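Local coordinates for protein aspartate semialdehyde dehydrogenase (Francisella tularensis subsp. tularensis, PDB 4WOJ) that probably catalyses the NADPH-dependent reductive dephosphorylation of L-aspartyl-4-phosphate to L-aspartate semialdehyde, a shared step in lysine, threonine and methionine biosynthesis, at residues B[108-113]-B[250-254]; B[115-119]-B[360-364]; B[125-129]-B[364-368]. All coordinates share one frame. Numbering follows the deposited sequence.

Contact 1. Residues B[108-113]-B[250-254]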
ATOM      1  N   ARG B 108     -22.110   5.212 -15.628  1.00 31.61           N
ATOM      2  CA  ARG B 108     -22.206   5.610 -14.205  1.00 33.88           C
ATOM      3  C   ARG B 108     -22.748   6.984 -13.918  1.00 37.23           C
ATOM      4  O   ARG B 108     -23.498   7.145 -12.934  1.00 41.21           O
ATOM      5  CB  ARG B 108     -20.867   5.513 -13.493  1.00 34.31           C
ATOM      6  CG  ARG B 108     -20.596   4.106 -13.032  1.00 34.90           C
ATOM      7  CD  ARG B 108     -19.385   4.006 -12.143  1.00 33.59           C
ATOM      8  NE  ARG B 108     -18.979   2.623 -12.184  1.00 33.84           N
ATOM      9  CZ  ARG B 108     -17.734   2.189 -12.177  1.00 31.62           C
ATOM     10  NH1 ARG B 108     -16.700   3.033 -12.102  1.00 31.16           N
ATOM     11  NH2 ARG B 108     -17.537   0.885 -12.237  1.00 27.66           N
ATOM     12  N   LEU B 109     -22.393   7.949 -14.760  1.00 35.97           N
ATOM     13  CA  LEU B 109     -22.674   9.361 -14.467  1.00 44.05           C
ATOM     14  C   LEU B 109     -23.745  10.033 -15.348  1.00 46.73           C
ATOM     15  O   LEU B 109     -23.940  11.232 -15.241  1.00 45.78           O
ATOM     16  CB  LEU B 109     -21.356  10.187 -14.439  1.00 44.51           C
ATOM     17  CG  LEU B 109     -20.230   9.497 -13.644  1.00 47.59           C
ATOM     18  CD1 LEU B 109     -18.906  10.226 -13.768  1.00 47.21           C
ATOM     19  CD2 LEU B 109     -20.596   9.297 -12.169  1.00 49.19           C
ATOM     20  N   ASP B 110     -24.448   9.272 -16.186  1.00 52.29           N
ATOM     21  CA  ASP B 110     -25.606   9.825 -16.911  1.00 54.50           C
ATOM     22  C   ASP B 110     -26.683  10.181 -15.916  1.00 54.29           C
ATOM     23  O   ASP B 110     -26.842   9.499 -14.914  1.00 58.99           O
ATOM     24  CB  ASP B 110     -26.164   8.810 -17.928  1.00 58.90           C
ATOM     25  CG  ASP B 110     -27.369   9.354 -18.754  1.00 68.83           C
ATOM     26  OD1 ASP B 110     -28.021  10.340 -18.342  1.00 70.93           O
ATOM     27  OD2 ASP B 110     -27.681   8.778 -19.828  1.00 77.03           O
ATOM     28  N   LYS B 111     -27.453  11.221 -16.204  1.00 55.76           N
ATOM     29  CA  LYS B 111     -28.565  11.608 -15.323  1.00 58.34           C
ATOM     30  C   LYS B 111     -29.607  10.465 -15.225  1.00 53.36           C
ATOM     31  O   LYS B 111     -30.227  10.257 -14.185  1.00 47.94           O
ATOM     32  CB  LYS B 111     -29.221  12.918 -15.792  1.00 55.37           C
ATOM     33  N   ASP B 112     -29.776   9.730 -16.315  1.00 51.23           N
ATOM     34  CA  ASP B 112     -30.712   8.598 -16.349  1.00 50.71           C
ATOM     35  C   ASP B 112     -30.261   7.403 -15.507  1.00 41.44           C
ATOM     36  O   ASP B 112     -31.101   6.651 -15.031  1.00 41.88           O
ATOM     37  CB  ASP B 112     -30.967   8.173 -17.802  1.00 51.45           C
ATOM     38  CG  ASP B 112     -31.722   9.245 -18.595  1.00 56.91           C
ATOM     39  OD1 ASP B 112     -32.471  10.050 -17.966  1.00 48.35           O
ATOM     40  OD2 ASP B 112     -31.547   9.286 -19.839  1.00 63.03           O
ATOM     41  N   SER B 113     -28.953   7.246 -15.327  1.00 36.14           N
ATOM     42  CA  SER B 113     -28.394   6.143 -14.539  1.00 34.90           C
ATOM     43  C   SER B 113     -28.553   6.377 -13.031  1.00 35.18           C
ATOM     44  O   SER B 113     -28.551   7.515 -12.556  1.00 37.86           O
ATOM     45  CB  SER B 113     -26.907   5.909 -14.867  1.00 34.82           C
ATOM     46  OG  SER B 113     -26.691   5.374 -16.179  1.00 31.08           O
ATOM     47  N   GLU B 250     -18.764   9.634  -7.730  1.00 34.10           N
ATOM     48  CA  GLU B 250     -19.599   8.440  -7.473  1.00 34.88           C
ATOM     49  C   GLU B 250     -20.145   8.402  -6.035  1.00 33.16           C
ATOM     50  O   GLU B 250     -21.337   8.173  -5.824  1.00 32.40           O
ATOM     51  CB  GLU B 250     -18.823   7.149  -7.788  1.00 33.51           C
ATOM     52  CG  GLU B 250     -18.471   7.033  -9.268  1.00 35.74           C
ATOM     53  CD  GLU B 250     -17.774   5.731  -9.659  1.00 38.37           C
ATOM     54  OE1 GLU B 250     -17.756   4.772  -8.853  1.00 44.37           O
ATOM     55  OE2 GLU B 250     -17.203   5.690 -10.776  1.00 37.21           O
ATOM     56  N   LEU B 251     -19.277   8.659  -5.060  1.00 31.87           N
ATOM     57  CA  LEU B 251     -19.714   8.755  -3.662  1.00 34.02           C
ATOM     58  C   LEU B 251     -20.827   9.789  -3.516  1.00 31.31           C
ATOM     59  O   LEU B 251     -21.852   9.536  -2.888  1.00 32.12           O
ATOM     60  CB  LEU B 251     -18.556   9.126  -2.717  1.00 33.67           C
ATOM     61  CG  LEU B 251     -18.968   9.341  -1.246  1.00 33.86           C
ATOM     62  CD1 LEU B 251     -19.378   8.013  -0.632  1.00 33.42           C
ATOM     63  CD2 LEU B 251     -17.889   9.991  -0.418  1.00 32.38           C
ATOM     64  N   ASN B 252     -20.634  10.957  -4.104  1.00 31.49           N
ATOM     65  CA  ASN B 252     -21.672  12.013  -4.033  1.00 30.74           C
ATOM     66  C   ASN B 252     -22.933  11.659  -4.827  1.00 27.84           C
ATOM     67  O   ASN B 252     -24.046  11.938  -4.399  1.00 26.34           O
ATOM     68  CB  ASN B 252     -21.068  13.370  -4.367  1.00 28.52           C
ATOM     69  CG  ASN B 252     -20.153  13.849  -3.245  1.00 29.31           C
ATOM     70  OD1 ASN B 252     -20.632  14.276  -2.193  1.00 33.90           O
ATOM     71  ND2 ASN B 252     -18.844  13.686  -3.415  1.00 27.70           N
ATOM     72  N   LYS B 253     -22.767  10.956  -5.935  1.00 29.06           N
ATOM     73  CA  LYS B 253     -23.945  10.458  -6.655  1.00 29.78           C
ATOM     74  C   LYS B 253     -24.693   9.414  -5.803  1.00 28.87           C
ATOM     75  O   LYS B 253     -25.906   9.429  -5.743  1.00 28.29           O
ATOM     76  CB  LYS B 253     -23.588   9.917  -8.032  1.00 29.10           C
ATOM     77  CG  LYS B 253     -24.803   9.386  -8.767  1.00 30.18           C
ATOM     78  CD  LYS B 253     -24.641   9.351 -10.285  1.00 29.38           C
ATOM     79  CE  LYS B 253     -26.013   9.196 -10.933  1.00 28.45           C
ATOM     80  NZ  LYS B 253     -25.930   9.033 -12.414  1.00 26.62           N
ATOM     81  N   ILE B 254     -23.970   8.518  -5.143  1.00 29.14           N
ATOM     82  CA  ILE B 254     -24.615   7.462  -4.359  1.00 28.78           C
ATOM     83  C   ILE B 254     -25.365   8.053  -3.193  1.00 29.30           C
ATOM     84  O   ILE B 254     -26.467   7.628  -2.866  1.00 29.61           O
ATOM     85  CB  ILE B 254     -23.609   6.436  -3.814  1.00 29.15           C
ATOM     86  CG1 ILE B 254     -23.015   5.606  -4.948  1.00 28.24           C
ATOM     87  CG2 ILE B 254     -24.290   5.492  -2.826  1.00 31.21           C
ATOM     88  CD1 ILE B 254     -21.895   4.686  -4.518  1.00 27.62           C
TER
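Residues 108-113 form a turning loop between strands 99-102 and 113-116. Residues 250-254 lie on helix 242-255. The backbones stay well apart: the closest CA atoms, of Leu109 and Glu250, are 7.7 Å from each other. Side chains therefore bridge the gap. Within the loop, Asp110 OD1 accepts a hydrogen bond from Asp112 N at 2.7 Å, which makes an Asx turn. The loop curls so that several carbonyls face inward. Lys253 reaches into this curl with an extended side chain. Its NZ donates to Arg108 O at 3.1 Å and to Ser113 O at 3.0 Å, and lies 2.7 Å from Asp110 O. A charged amine thus meets backbone oxygens rather than a carboxylate. The loop belongs to the NAD-binding, Rossmann-type domain, whereas helix 242-255 falls in the family's dimerisation region, so the contact ties these two parts of the subunit together. The second polar link is a salt bridge. Arg108 NH1 donates to Glu250 OE2 at 3.0 Å, with the carboxylate oxygen at the edge of the guanidinium. Both side chains have further partners: Arg108 NE bonds to Gly138 O, and Glu250 OE1 accepts from Asn140 N. The side chain of Arg108 is about 7 Å from that of Cys141, the predicted acyl-thioester nucleophile. Leu109 adds apolar cover, its CD2 lying 4.2 Å from Glu250 CG.

Contact 2. Residues B[115-119]-B[360-364]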
ATOM      1  N   LEU B 115     -26.632   4.812  -9.577  1.00 30.81           N
ATOM      2  CA  LEU B 115     -25.509   4.016  -9.077  1.00 29.95           C
ATOM      3  C   LEU B 115     -26.072   3.176  -7.948  1.00 30.64           C
ATOM      4  O   LEU B 115     -26.819   3.733  -7.114  1.00 26.47           O
ATOM      5  CB  LEU B 115     -24.366   4.877  -8.546  1.00 28.77           C
ATOM      6  CG  LEU B 115     -23.410   5.470  -9.583  1.00 30.08           C
ATOM      7  CD1 LEU B 115     -22.446   6.480  -8.973  1.00 30.32           C
ATOM      8  CD2 LEU B 115     -22.613   4.378 -10.257  1.00 31.22           C
ATOM      9  N   VAL B 116     -25.754   1.868  -7.920  1.00 24.35           N
ATOM     10  CA  VAL B 116     -26.347   1.000  -6.902  1.00 26.24           C
ATOM     11  C   VAL B 116     -25.396   0.577  -5.771  1.00 27.08           C
ATOM     12  O   VAL B 116     -24.334  -0.009  -5.991  1.00 28.69           O
ATOM     13  CB  VAL B 116     -27.008  -0.289  -7.494  1.00 27.89           C
ATOM     14  CG1 VAL B 116     -28.132   0.093  -8.443  1.00 29.51           C
ATOM     15  CG2 VAL B 116     -26.007  -1.167  -8.209  1.00 25.84           C
ATOM     16  N   LEU B 117     -25.817   0.867  -4.549  1.00 27.27           N
ATOM     17  CA  LEU B 117     -25.175   0.338  -3.358  1.00 25.35           C
ATOM     18  C   LEU B 117     -26.221   0.413  -2.241  1.00 26.71           C
ATOM     19  O   LEU B 117     -26.264   1.357  -1.430  1.00 26.78           O
ATOM     20  CB  LEU B 117     -23.915   1.118  -3.027  1.00 25.42           C
ATOM     21  CG  LEU B 117     -23.039   0.590  -1.883  1.00 24.85           C
ATOM     22  CD1 LEU B 117     -22.467  -0.756  -2.207  1.00 24.33           C
ATOM     23  CD2 LEU B 117     -21.912   1.576  -1.618  1.00 25.24           C
ATOM     24  N   ASP B 118     -27.070  -0.598  -2.214  1.00 27.43           N
ATOM     25  CA  ASP B 118     -28.359  -0.494  -1.539  1.00 30.36           C
ATOM     26  C   ASP B 118     -28.286  -0.389  -0.007  1.00 30.21           C
ATOM     27  O   ASP B 118     -29.202   0.139   0.589  1.00 33.84           O
ATOM     28  CB  ASP B 118     -29.273  -1.652  -1.923  1.00 31.89           C
ATOM     29  CG  ASP B 118     -28.799  -2.969  -1.335  1.00 32.68           C
ATOM     30  OD1 ASP B 118     -27.926  -3.609  -1.963  1.00 36.20           O
ATOM     31  OD2 ASP B 118     -29.261  -3.334  -0.240  1.00 32.37           O
ATOM     32  N   PRO B 119     -27.207  -0.870   0.633  1.00 30.54           N
ATOM     33  CA  PRO B 119     -27.131  -0.541   2.064  1.00 30.79           C
ATOM     34  C   PRO B 119     -26.978   0.964   2.324  1.00 30.10           C
ATOM     35  O   PRO B 119     -27.024   1.402   3.470  1.00 29.68           O
ATOM     36  CB  PRO B 119     -25.882  -1.296   2.525  1.00 29.17           C
ATOM     37  CG  PRO B 119     -25.753  -2.397   1.554  1.00 30.56           C
ATOM     38  CD  PRO B 119     -26.110  -1.762   0.246  1.00 29.29           C
ATOM     39  N   PRO B 360     -23.411  -5.976  -5.301  1.00 22.61           N
ATOM     40  CA  PRO B 360     -24.389  -4.917  -5.449  1.00 21.67           C
ATOM     41  C   PRO B 360     -25.348  -5.168  -6.591  1.00 23.68           C
ATOM     42  O   PRO B 360     -26.537  -4.763  -6.548  1.00 26.18           O
ATOM     43  CB  PRO B 360     -23.521  -3.693  -5.742  1.00 21.78           C
ATOM     44  CG  PRO B 360     -22.200  -4.032  -5.124  1.00 22.24           C
ATOM     45  CD  PRO B 360     -22.026  -5.476  -5.366  1.00 21.39           C
ATOM     46  N   LEU B 361     -24.817  -5.799  -7.624  1.00 23.48           N
ATOM     47  CA  LEU B 361     -25.574  -6.057  -8.832  1.00 23.50           C
ATOM     48  C   LEU B 361     -26.674  -7.050  -8.524  1.00 25.73           C
ATOM     49  O   LEU B 361     -27.854  -6.772  -8.788  1.00 23.41           O
ATOM     50  CB  LEU B 361     -24.628  -6.559  -9.932  1.00 23.72           C
ATOM     51  CG  LEU B 361     -23.490  -5.591 -10.313  1.00 23.52           C
ATOM     52  CD1 LEU B 361     -22.833  -6.016 -11.610  1.00 23.51           C
ATOM     53  CD2 LEU B 361     -24.010  -4.134 -10.420  1.00 23.85           C
ATOM     54  N   ARG B 362     -26.263  -8.205  -7.972  1.00 26.83           N
ATOM     55  CA  ARG B 362     -27.177  -9.234  -7.459  1.00 27.78           C
ATOM     56  C   ARG B 362     -28.273  -8.652  -6.609  1.00 27.10           C
ATOM     57  O   ARG B 362     -29.421  -9.030  -6.728  1.00 29.53           O
ATOM     58  CB  ARG B 362     -26.429 -10.265  -6.609  1.00 29.81           C
ATOM     59  CG  ARG B 362     -27.280 -11.457  -6.204  1.00 33.34           C
ATOM     60  CD  ARG B 362     -26.564 -12.388  -5.209  1.00 34.54           C
ATOM     61  NE  ARG B 362     -26.484 -11.837  -3.853  1.00 35.81           N
ATOM     62  CZ  ARG B 362     -27.490 -11.791  -2.974  1.00 34.33           C
ATOM     63  NH1 ARG B 362     -27.306 -11.271  -1.772  1.00 32.36           N
ATOM     64  NH2 ARG B 362     -28.678 -12.256  -3.284  1.00 36.24           N
ATOM     65  N   ARG B 363     -27.928  -7.734  -5.738  1.00 26.52           N
ATOM     66  CA  ARG B 363     -28.911  -7.206  -4.803  1.00 28.11           C
ATOM     67  C   ARG B 363     -29.922  -6.235  -5.456  1.00 28.61           C
ATOM     68  O   ARG B 363     -31.073  -6.159  -5.059  1.00 31.14           O
ATOM     69  CB  ARG B 363     -28.194  -6.560  -3.602  1.00 29.64           C
ATOM     70  CG  ARG B 363     -27.483  -7.592  -2.697  1.00 31.52           C
ATOM     71  CD  ARG B 363     -26.672  -6.896  -1.605  1.00 31.08           C
ATOM     72  NE  ARG B 363     -27.581  -6.107  -0.788  1.00 27.93           N
ATOM     73  CZ  ARG B 363     -28.139  -6.515   0.344  1.00 30.28           C
ATOM     74  NH1 ARG B 363     -27.878  -7.719   0.877  1.00 33.19           N
ATOM     75  NH2 ARG B 363     -28.948  -5.706   0.979  1.00 32.18           N
ATOM     76  N   VAL B 364     -29.495  -5.496  -6.462  1.00 28.27           N
ATOM     77  CA  VAL B 364     -30.403  -4.589  -7.143  1.00 24.74           C
ATOM     78  C   VAL B 364     -31.315  -5.366  -8.084  1.00 27.12           C
ATOM     79  O   VAL B 364     -32.497  -5.043  -8.239  1.00 26.39           O
ATOM     80  CB  VAL B 364     -29.670  -3.451  -7.845  1.00 24.01           C
ATOM     81  CG1 VAL B 364     -28.949  -3.884  -9.110  1.00 22.67           C
ATOM     82  CG2 VAL B 364     -30.654  -2.297  -8.106  1.00 26.14           C
TER
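Apolar contacts make up the inner part of this buried junction. The CA-to-CB bond of Val116, which follows Leu115 of strand 113-116, points toward helix 354-369. Its CG1 packs on Val364 CG2 at 3.5 Å. Its CG2 meets Leu361 CD2 at 4.2 Å and Pro360 CB at 4.3 Å. Leu117 adds a looser touch, with CD1 4.4 Å from Pro360 CG. The backbones come closest here, the CA atoms of Leu117 and Pro360 being 5.7 Å apart. Leu117 occupies the N-cap position of helix 118-130, so the chain passes from edge strand to helix beside Pro360. This is a strand-to-helix connection of the Rossmann-type domain, covered by the C-terminal helix.

The polar part is a two-pronged salt bridge. Arg363 NE donates to Asp118 OD1 at 2.8 Å, and Arg363 NH2 donates to Asp118 OD2 at 2.7 Å. The N-H...O angles of 167° and 169° are nearly straight. Trp303 and Trp355 also touch the Arg363 side chain.

Both carboxylate oxygens face donors on one guanidinium, so the pairing fixes orientation as well as distance. Asp118, in the first turn of its helix, is thereby joined to the C-terminal helix by charge, beside the apolar patch around Val116.

Contact 3. Residues B[125-129]-B[364-368]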
ATOM      1  N   ILE B 125     -32.945   3.753  -5.169  1.00 29.27           N
ATOM      2  CA  ILE B 125     -33.117   2.775  -6.228  1.00 29.04           C
ATOM      3  C   ILE B 125     -34.621   2.637  -6.437  1.00 29.76           C
ATOM      4  O   ILE B 125     -35.123   2.666  -7.547  1.00 30.45           O
ATOM      5  CB  ILE B 125     -32.443   1.425  -5.884  1.00 29.12           C
ATOM      6  CG1 ILE B 125     -30.924   1.556  -5.962  1.00 29.06           C
ATOM      7  CG2 ILE B 125     -32.837   0.344  -6.859  1.00 29.52           C
ATOM      8  CD1 ILE B 125     -30.193   0.788  -4.892  1.00 29.27           C
ATOM      9  N   ILE B 126     -35.337   2.507  -5.346  1.00 31.89           N
ATOM     10  CA  ILE B 126     -36.769   2.328  -5.412  1.00 34.85           C
ATOM     11  C   ILE B 126     -37.439   3.511  -6.082  1.00 35.23           C
ATOM     12  O   ILE B 126     -38.338   3.339  -6.896  1.00 37.93           O
ATOM     13  CB  ILE B 126     -37.349   2.083  -4.013  1.00 35.97           C
ATOM     14  CG1 ILE B 126     -37.178   0.605  -3.681  1.00 39.03           C
ATOM     15  CG2 ILE B 126     -38.823   2.407  -3.968  1.00 34.85           C
ATOM     16  CD1 ILE B 126     -37.412   0.304  -2.214  1.00 43.20           C
ATOM     17  N   ASN B 127     -36.999   4.709  -5.743  1.00 37.96           N
ATOM     18  CA  ASN B 127     -37.562   5.918  -6.332  1.00 37.93           C
ATOM     19  C   ASN B 127     -37.311   5.987  -7.840  1.00 37.83           C
ATOM     20  O   ASN B 127     -38.118   6.517  -8.590  1.00 38.97           O
ATOM     21  CB  ASN B 127     -36.940   7.143  -5.689  1.00 40.06           C
ATOM     22  CG  ASN B 127     -37.685   8.403  -6.020  1.00 44.03           C
ATOM     23  OD1 ASN B 127     -38.868   8.375  -6.337  1.00 51.47           O
ATOM     24  ND2 ASN B 127     -37.000   9.516  -5.956  1.00 47.18           N
ATOM     25  N   ALA B 128     -36.179   5.443  -8.261  1.00 34.92           N
ATOM     26  CA  ALA B 128     -35.773   5.468  -9.652  1.00 36.39           C
ATOM     27  C   ALA B 128     -36.596   4.485 -10.479  1.00 38.66           C
ATOM     28  O   ALA B 128     -37.102   4.822 -11.561  1.00 44.09           O
ATOM     29  CB  ALA B 128     -34.272   5.149  -9.773  1.00 35.04           C
ATOM     30  N   ILE B 129     -36.690   3.254  -9.985  1.00 39.77           N
ATOM     31  CA  ILE B 129     -37.498   2.223 -10.625  1.00 38.79           C
ATOM     32  C   ILE B 129     -38.898   2.794 -10.759  1.00 39.99           C
ATOM     33  O   ILE B 129     -39.474   2.805 -11.843  1.00 36.54           O
ATOM     34  CB  ILE B 129     -37.560   0.924  -9.789  1.00 42.34           C
ATOM     35  CG1 ILE B 129     -36.163   0.295  -9.636  1.00 42.82           C
ATOM     36  CG2 ILE B 129     -38.497  -0.089 -10.454  1.00 39.44           C
ATOM     37  CD1 ILE B 129     -36.057  -0.780  -8.572  1.00 41.53           C
ATOM     38  N   VAL B 364     -29.495  -5.496  -6.462  1.00 28.27           N
ATOM     39  CA  VAL B 364     -30.403  -4.589  -7.143  1.00 24.74           C
ATOM     40  C   VAL B 364     -31.315  -5.366  -8.084  1.00 27.12           C
ATOM     41  O   VAL B 364     -32.497  -5.043  -8.239  1.00 26.39           O
ATOM     42  CB  VAL B 364     -29.670  -3.451  -7.845  1.00 24.01           C
ATOM     43  CG1 VAL B 364     -28.949  -3.884  -9.110  1.00 22.67           C
ATOM     44  CG2 VAL B 364     -30.654  -2.297  -8.106  1.00 26.14           C
ATOM     45  N   LEU B 365     -30.788  -6.433  -8.669  1.00 27.85           N
ATOM     46  CA  LEU B 365     -31.627  -7.376  -9.406  1.00 29.91           C
ATOM     47  C   LEU B 365     -32.828  -7.801  -8.582  1.00 30.88           C
ATOM     48  O   LEU B 365     -33.953  -7.803  -9.081  1.00 33.47           O
ATOM     49  CB  LEU B 365     -30.823  -8.617  -9.781  1.00 30.21           C
ATOM     50  CG  LEU B 365     -31.604  -9.725 -10.484  1.00 32.85           C
ATOM     51  CD1 LEU B 365     -32.228  -9.250 -11.786  1.00 33.70           C
ATOM     52  CD2 LEU B 365     -30.720 -10.949 -10.735  1.00 31.89           C
ATOM     53  N   ASN B 366     -32.577  -8.133  -7.317  1.00 28.78           N
ATOM     54  CA  ASN B 366     -33.624  -8.538  -6.391  1.00 29.65           C
ATOM     55  C   ASN B 366     -34.658  -7.496  -6.089  1.00 29.17           C
ATOM     56  O   ASN B 366     -35.827  -7.829  -5.878  1.00 31.77           O
ATOM     57  CB  ASN B 366     -33.026  -9.009  -5.084  1.00 31.18           C
ATOM     58  CG  ASN B 366     -32.444 -10.400  -5.195  1.00 31.97           C
ATOM     59  OD1 ASN B 366     -32.781 -11.152  -6.090  1.00 34.20           O
ATOM     60  ND2 ASN B 366     -31.537 -10.730  -4.306  1.00 34.27           N
ATOM     61  N   ILE B 367     -34.226  -6.244  -6.040  1.00 30.34           N
ATOM     62  CA  ILE B 367     -35.116  -5.112  -5.808  1.00 28.86           C
ATOM     63  C   ILE B 367     -35.999  -4.902  -7.036  1.00 30.78           C
ATOM     64  O   ILE B 367     -37.180  -4.691  -6.924  1.00 31.80           O
ATOM     65  CB  ILE B 367     -34.304  -3.847  -5.496  1.00 28.72           C
ATOM     66  CG1 ILE B 367     -33.596  -4.014  -4.143  1.00 29.06           C
ATOM     67  CG2 ILE B 367     -35.193  -2.609  -5.419  1.00 28.00           C
ATOM     68  CD1 ILE B 367     -32.472  -3.020  -3.915  1.00 28.10           C
ATOM     69  N   ILE B 368     -35.421  -5.020  -8.212  1.00 34.84           N
ATOM     70  CA  ILE B 368     -36.182  -4.950  -9.438  1.00 34.49           C
ATOM     71  C   ILE B 368     -37.150  -6.148  -9.618  1.00 37.49           C
ATOM     72  O   ILE B 368     -38.277  -5.970 -10.047  1.00 38.60           O
ATOM     73  CB  ILE B 368     -35.214  -4.816 -10.624  1.00 33.53           C
ATOM     74  CG1 ILE B 368     -34.566  -3.428 -10.555  1.00 32.18           C
ATOM     75  CG2 ILE B 368     -35.941  -5.003 -11.953  1.00 34.66           C
ATOM     76  CD1 ILE B 368     -33.194  -3.324 -11.185  1.00 30.43           C
TER
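Val364 begins the contact on helix 354-369. Its CG2 packs against Ile125 CG2 at 3.6 Å, where the CA atoms of these residues are 7.9 Å apart. Its side chain also touches Ile101 and Val116 of the sheet, so it fills space between the two helices and the strands beneath. Leu365 and Asn366 lie on the part of the turn facing away from residues 125-129. Asn366 ND2 makes a weak hydrogen bond to Asp32 OD1.

The two short helical segments cross at -47°. Their axes approach to 10.9 Å, and their N-to-C directions run more parallel than antiparallel. Both helices pack on the parallel sheet of the Rossmann-type domain. Helix 118-130 connects strand 113-116 to strand 135-138 in a beta-alpha-beta crossover. Helix 354-369 comes back from the far end of the sequence to lie alongside it. The contact is therefore a seam between neighbouring helices in the layer that covers the sheet, away from the annotated sites.

Ile367 follows and points toward the partner helix. Its CG2 is shared by three isoleucines: Ile129 CD1 is 3.7 Å away, Ile125 CG2 4.0 Å and Ile126 CG1 4.2 Å. Ile126 is exposed and closes the outer side of this group. Ile368 ends the segment, one turn after Val364. Its CG1 lies 3.6 Å from Ile129 CD1, which thus touches both Ile367 and Ile368. Deeper in, Ile368 and Ile129 both rest on Phe99 and Phe136 of the sheet. No hydrogen bond crosses between the two segments.

In the fold
The first segments follow one another from 108 to 129, through the loop, strand 113-116 and helix 118-130 of the Rossmann-type domain. Their partners come much later: helix 242-255 for contact 1, then helix 354-369 for contacts 2 and 3. Contacts 2 and 3 share Val364 and both helices, with centres 8 Å apart. Contact 1 lies 13 Å from contact 2, centre to centre, and touches it through Leu115. Contacts 1 and 3 do not touch; their nearest atoms are about 6 Å apart. Strand 113-116, the outermost of its sheet within this chain, thus packs through Leu115 on helix 242-255 and through Val116 on helix 354-369, so parts far apart in sequence meet at this edge.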